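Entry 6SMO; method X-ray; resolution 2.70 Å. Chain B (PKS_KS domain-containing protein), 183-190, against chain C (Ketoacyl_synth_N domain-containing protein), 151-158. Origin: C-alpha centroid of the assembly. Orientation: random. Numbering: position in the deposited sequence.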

ATOM      1  N   SER B 183      14.111  -9.474  -7.253  1.00 38.30           N
ATOM      2  CA  SER B 183      13.129  -8.910  -6.284  1.00 37.94           C
ATOM      3  C   SER B 183      11.691  -9.027  -6.803  1.00 36.80           C
ATOM      4  O   SER B 183      11.396  -8.447  -7.869  1.00 36.62           O
ATOM      5  N   VAL B 184      10.837  -9.741  -6.061  1.00 36.12           N
ATOM      6  CA  VAL B 184       9.354  -9.771  -6.239  1.00 35.58           C
ATOM      7  C   VAL B 184       8.730  -9.037  -5.046  1.00 34.87           C
ATOM      8  O   VAL B 184       8.977  -9.464  -3.901  1.00 35.48           O
ATOM      9  N   SER B 185       7.967  -7.969  -5.303  1.00 33.71           N
ATOM     10  CA  SER B 185       7.395  -7.068  -4.269  1.00 33.68           C
ATOM     11  C   SER B 185       5.904  -6.833  -4.524  1.00 33.63           C
ATOM     12  O   SER B 185       5.464  -6.977  -5.684  1.00 33.69           O
ATOM     13  N   ASN B 186       5.196  -6.462  -3.457  1.00 33.92           N
ATOM     14  CA  ASN B 186       3.763  -6.084  -3.491  1.00 34.19           C
ATOM     15  C   ASN B 186       3.610  -4.782  -2.704  1.00 34.21           C
ATOM     16  O   ASN B 186       3.579  -4.837  -1.480  1.00 34.55           O
ATOM     17  N   ILE B 187       3.603  -3.652  -3.402  1.00 34.08           N
ATOM     18  CA  ILE B 187       3.401  -2.333  -2.746  1.00 33.88           C
ATOM     19  C   ILE B 187       1.890  -2.156  -2.603  1.00 34.17           C
ATOM     20  O   ILE B 187       1.197  -2.352  -3.587  1.00 34.41           O
ATOM     21  N   SER B 188       1.413  -1.823  -1.408  1.00 34.43           N
ATOM     22  CA  SER B 188      -0.046  -1.699  -1.171  1.00 34.97           C
ATOM     23  C   SER B 188      -0.420  -0.296  -0.691  1.00 35.75           C
ATOM     24  O   SER B 188      -1.320  -0.193   0.133  1.00 36.60           O
ATOM     25  N   THR B 189       0.281   0.728  -1.169  1.00 36.34           N
ATOM     26  CA  THR B 189       0.028   2.135  -0.762  1.00 36.60           C
ATOM     27  C   THR B 189      -1.289   2.678  -1.327  1.00 37.17           C
ATOM     28  O   THR B 189      -1.246   3.730  -1.954  1.00 37.79           O
ATOM     29  N   GLY B 190      -2.414   2.009  -1.076  1.00 37.50           N
ATOM     30  CA  GLY B 190      -3.726   2.476  -1.562  1.00 38.02           C
ATOM     31  C   GLY B 190      -3.803   2.649  -3.070  1.00 38.53           C
ATOM     32  O   GLY B 190      -3.480   1.710  -3.794  1.00 38.47           O
TER
ATOM     33  N   GLN C 151       9.041  10.375   0.838  1.00 32.73           N
ATOM     34  CA  GLN C 151       8.651   9.078   0.219  1.00 32.45           C
ATOM     35  C   GLN C 151       8.335   8.061   1.323  1.00 32.05           C
ATOM     36  O   GLN C 151       9.219   7.818   2.165  1.00 32.13           O
ATOM     37  N   SER C 152       7.121   7.504   1.314  1.00 31.95           N
ATOM     38  CA  SER C 152       6.596   6.565   2.341  1.00 31.88           C
ATOM     39  C   SER C 152       5.810   5.437   1.663  1.00 31.67           C
ATOM     40  O   SER C 152       4.793   5.742   1.007  1.00 32.15           O
ATOM     41  N   LYS C 153       6.232   4.186   1.863  1.00 31.27           N
ATOM     42  CA  LYS C 153       5.585   3.025   1.198  1.00 31.03           C
ATOM     43  C   LYS C 153       5.248   1.912   2.190  1.00 30.83           C
ATOM     44  O   LYS C 153       5.843   1.867   3.262  1.00 30.73           O
ATOM     45  N   THR C 154       4.285   1.075   1.811  1.00 30.73           N
ATOM     46  CA  THR C 154       3.853  -0.100   2.605  1.00 31.05           C
ATOM     47  C   THR C 154       3.958  -1.328   1.702  1.00 31.42           C
ATOM     48  O   THR C 154       3.543  -1.242   0.549  1.00 31.99           O
ATOM     49  N   PHE C 155       4.499  -2.420   2.231  1.00 31.63           N
ATOM     50  CA  PHE C 155       4.642  -3.686   1.480  1.00 31.70           C
ATOM     51  C   PHE C 155       3.752  -4.719   2.157  1.00 32.46           C
ATOM     52  O   PHE C 155       3.684  -4.708   3.377  1.00 32.73           O
ATOM     53  N   SER C 156       3.085  -5.557   1.368  1.00 33.48           N
ATOM     54  CA  SER C 156       2.214  -6.623   1.919  1.00 34.48           C
ATOM     55  C   SER C 156       2.668  -7.973   1.367  1.00 35.03           C
ATOM     56  O   SER C 156       1.890  -8.916   1.428  1.00 36.71           O
ATOM     57  N   THR C 157       3.900  -8.041   0.862  1.00 34.66           N
ATOM     58  CA  THR C 157       4.481  -9.297   0.322  1.00 34.27           C
ATOM     59  C   THR C 157       4.538 -10.330   1.452  1.00 35.02           C
ATOM     60  O   THR C 157       5.196 -10.045   2.471  1.00 35.48           O
ATOM     61  N   SER C 158       3.868 -11.473   1.274  1.00 35.09           N
ATOM     62  CA  SER C 158       3.719 -12.541   2.298  1.00 35.43           C
ATOM     63  C   SER C 158       5.073 -12.832   2.956  1.00 35.37           C
ATOM     64  O   SER C 158       6.038 -13.117   2.218  1.00 35.28           O
TER

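Which polar contacts hold the two stretches together most firmly? At the center, the backbones of Ile B187 and Phe C155 form a single beta bridge, their CA atoms 4.6 Å apart. The amides on either side of this pair do the bonding: Ser B188 N donates to Thr C154 O at 3.0 Å, and Ser C156 N donates to Asn B186 O at 3.0 Å. Both bonds are nearly straight, with angles at the hydrogen of 169° and 165°. The same two oxygens also receive CA-H...O contacts, from Ile B187 CA to Thr C154 O at 3.5 Å and from Phe C155 CA to Asn B186 O at 3.3 Å, so each carbonyl is approached by an amide and by the preceding alpha carbon.

Where do side chains add hydrogen bonds of their own? The shortest is between two serine hydroxyls: Ser B188 OG donates to Ser C156 OG at 2.7 Å. Ser B188 is in the p rotamer and Ser C156 in m, and although both CA-to-CB bonds run sideways, these chi1 values let the hydroxyls meet. Thr C157, with chi1 at -41° (m), sets its OG1 2.9 Å from Asn B186 N and accepts a hydrogen bond from that amide; the angle of 133° makes it more bent than the two backbone bonds. A side-chain oxygen thus takes the acceptor's role here, beyond the bridge. Both Ser C156 OG and Thr C157 OG1 have further hydrogen-bond partners elsewhere in the structure.

What do the two bridged residues do with their side chains? Ile B187 and Phe C155 both point away overall from the opposing stretch, yet they still meet beside the bridge. Ile B187 has chi1 m and chi2 t, Phe C155 has chi1 m with chi2 at 83°, and Ile B187 CG1 comes to 3.9 Å from Phe C155 CE2. This apolar contact joins side chains whose backbones are already held close. Ser B185, in the p rotamer, adds its CB at the edge of the same ring, 4.2 Å from Phe C155 CE2.

How is the packing completed around the bridge? Asn B186, with chi1 t, points sideways and places OD1 3.5 Å from Ser C156 CB, a contact without a hydrogen bond, while its ND2 is bonded elsewhere in the structure. Past Ser B188, Thr B189, with chi1 at 42° (p), uses CG2 to pack against the backbone, 3.4 Å from Thr C154 N and 3.5 Å from Lys C153 CA. Thr B189 CG2 also lies 4.0 Å from Lys C153 CD, an aliphatic part of a chain whose chi1 and chi2 are both m. Thr C154, also m in chi1, brings CG2 to 3.9 Å from Ser B188 OG. Near the start of the chain B stretch, Val B184 is t and keeps its side chain at a distance; its backbone makes the contact, with O 3.9 Å from Thr C157 CG2.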

ATOM      1  CB  SER B 183      13.458  -7.472  -5.970  1.00 38.45           C
ATOM      2  OG  SER B 183      12.413  -6.864  -5.222  1.00 38.84           O
ATOM      3  CB  VAL B 184       8.824 -11.214  -6.364  1.00 35.78           C
ATOM      4  CG1 VAL B 184       7.304 -11.263  -6.428  1.00 35.69           C
ATOM      5  CG2 VAL B 184       9.428 -11.930  -7.562  1.00 36.05           C
ATOM      6  CB  SER B 185       8.149  -5.763  -4.213  1.00 33.39           C
ATOM      7  OG  SER B 185       8.056  -5.069  -5.448  1.00 33.32           O
ATOM      8  CB  ASN B 186       2.831  -7.169  -2.950  1.00 34.51           C
ATOM      9  CG  ASN B 186       1.403  -6.691  -2.812  1.00 34.55           C
ATOM     10  OD1 ASN B 186       0.760  -6.937  -1.808  1.00 34.93           O
ATOM     11  ND2 ASN B 186       0.903  -5.996  -3.812  1.00 34.69           N
ATOM     12  CB  ILE B 187       4.077  -1.223  -3.572  1.00 33.54           C
ATOM     13  CG1 ILE B 187       5.595  -1.406  -3.576  1.00 33.36           C
ATOM     14  CG2 ILE B 187       3.682   0.149  -3.068  1.00 33.62           C
ATOM     15  CD1 ILE B 187       6.330  -0.451  -4.464  1.00 33.21           C
ATOM     16  CB  SER B 188      -0.528  -2.755  -0.231  1.00 34.99           C
ATOM     17  OG  SER B 188       0.216  -2.731   0.968  1.00 34.90           O
ATOM     18  CB  THR B 189       1.185   3.029  -1.208  1.00 36.38           C
ATOM     19  OG1 THR B 189       1.529   2.613  -2.528  1.00 36.10           O
ATOM     20  CG2 THR B 189       2.396   2.906  -0.315  1.00 36.15           C
TER
ATOM     21  CB  GLN C 151       9.775   8.578  -0.693  1.00 32.61           C
ATOM     22  CG  GLN C 151       9.434   7.310  -1.463  1.00 32.55           C
ATOM     23  CD  GLN C 151      10.504   6.958  -2.467  1.00 32.83           C
ATOM     24  OE1 GLN C 151      10.804   7.725  -3.378  1.00 33.21           O
ATOM     25  NE2 GLN C 151      11.092   5.784  -2.304  1.00 33.07           N
ATOM     26  CB  SER C 152       5.749   7.299   3.348  1.00 32.30           C
ATOM     27  OG  SER C 152       6.535   8.212   4.099  1.00 32.71           O
ATOM     28  CB  LYS C 153       6.515   2.420   0.143  1.00 31.08           C
ATOM     29  CG  LYS C 153       7.075   3.399  -0.871  1.00 31.48           C
ATOM     30  CD  LYS C 153       5.990   4.001  -1.701  1.00 31.72           C
ATOM     31  CE  LYS C 153       6.156   5.486  -1.895  1.00 32.16           C
ATOM     32  NZ  LYS C 153       4.839   6.152  -1.829  1.00 32.39           N
ATOM     33  CB  THR C 154       2.412   0.028   3.112  1.00 30.83           C
ATOM     34  OG1 THR C 154       2.266   1.230   3.860  1.00 31.30           O
ATOM     35  CG2 THR C 154       2.004  -1.134   3.986  1.00 30.69           C
ATOM     36  CB  PHE C 155       6.089  -4.166   1.527  1.00 31.17           C
ATOM     37  CG  PHE C 155       7.062  -3.300   0.776  1.00 31.03           C
ATOM     38  CD1 PHE C 155       7.593  -2.164   1.358  1.00 30.91           C
ATOM     39  CD2 PHE C 155       7.447  -3.624  -0.510  1.00 30.98           C
ATOM     40  CE1 PHE C 155       8.490  -1.371   0.669  1.00 31.02           C
ATOM     41  CE2 PHE C 155       8.345  -2.830  -1.199  1.00 31.10           C
ATOM     42  CZ  PHE C 155       8.865  -1.707  -0.607  1.00 31.08           C
ATOM     43  CB  SER C 156       0.778  -6.357   1.600  1.00 34.98           C
ATOM     44  OG  SER C 156       0.352  -5.141   2.183  1.00 35.35           O
ATOM     45  CB  THR C 157       5.869  -9.065  -0.290  1.00 33.68           C
ATOM     46  OG1 THR C 157       5.851  -7.836  -1.016  1.00 33.08           O
ATOM     47  CG2 THR C 157       6.294 -10.189  -1.207  1.00 33.71           C
ATOM     48  CB  SER C 158       3.116 -13.789   1.706  1.00 35.39           C
ATOM     49  OG  SER C 158       1.712 -13.647   1.560  1.00 35.53           O
TER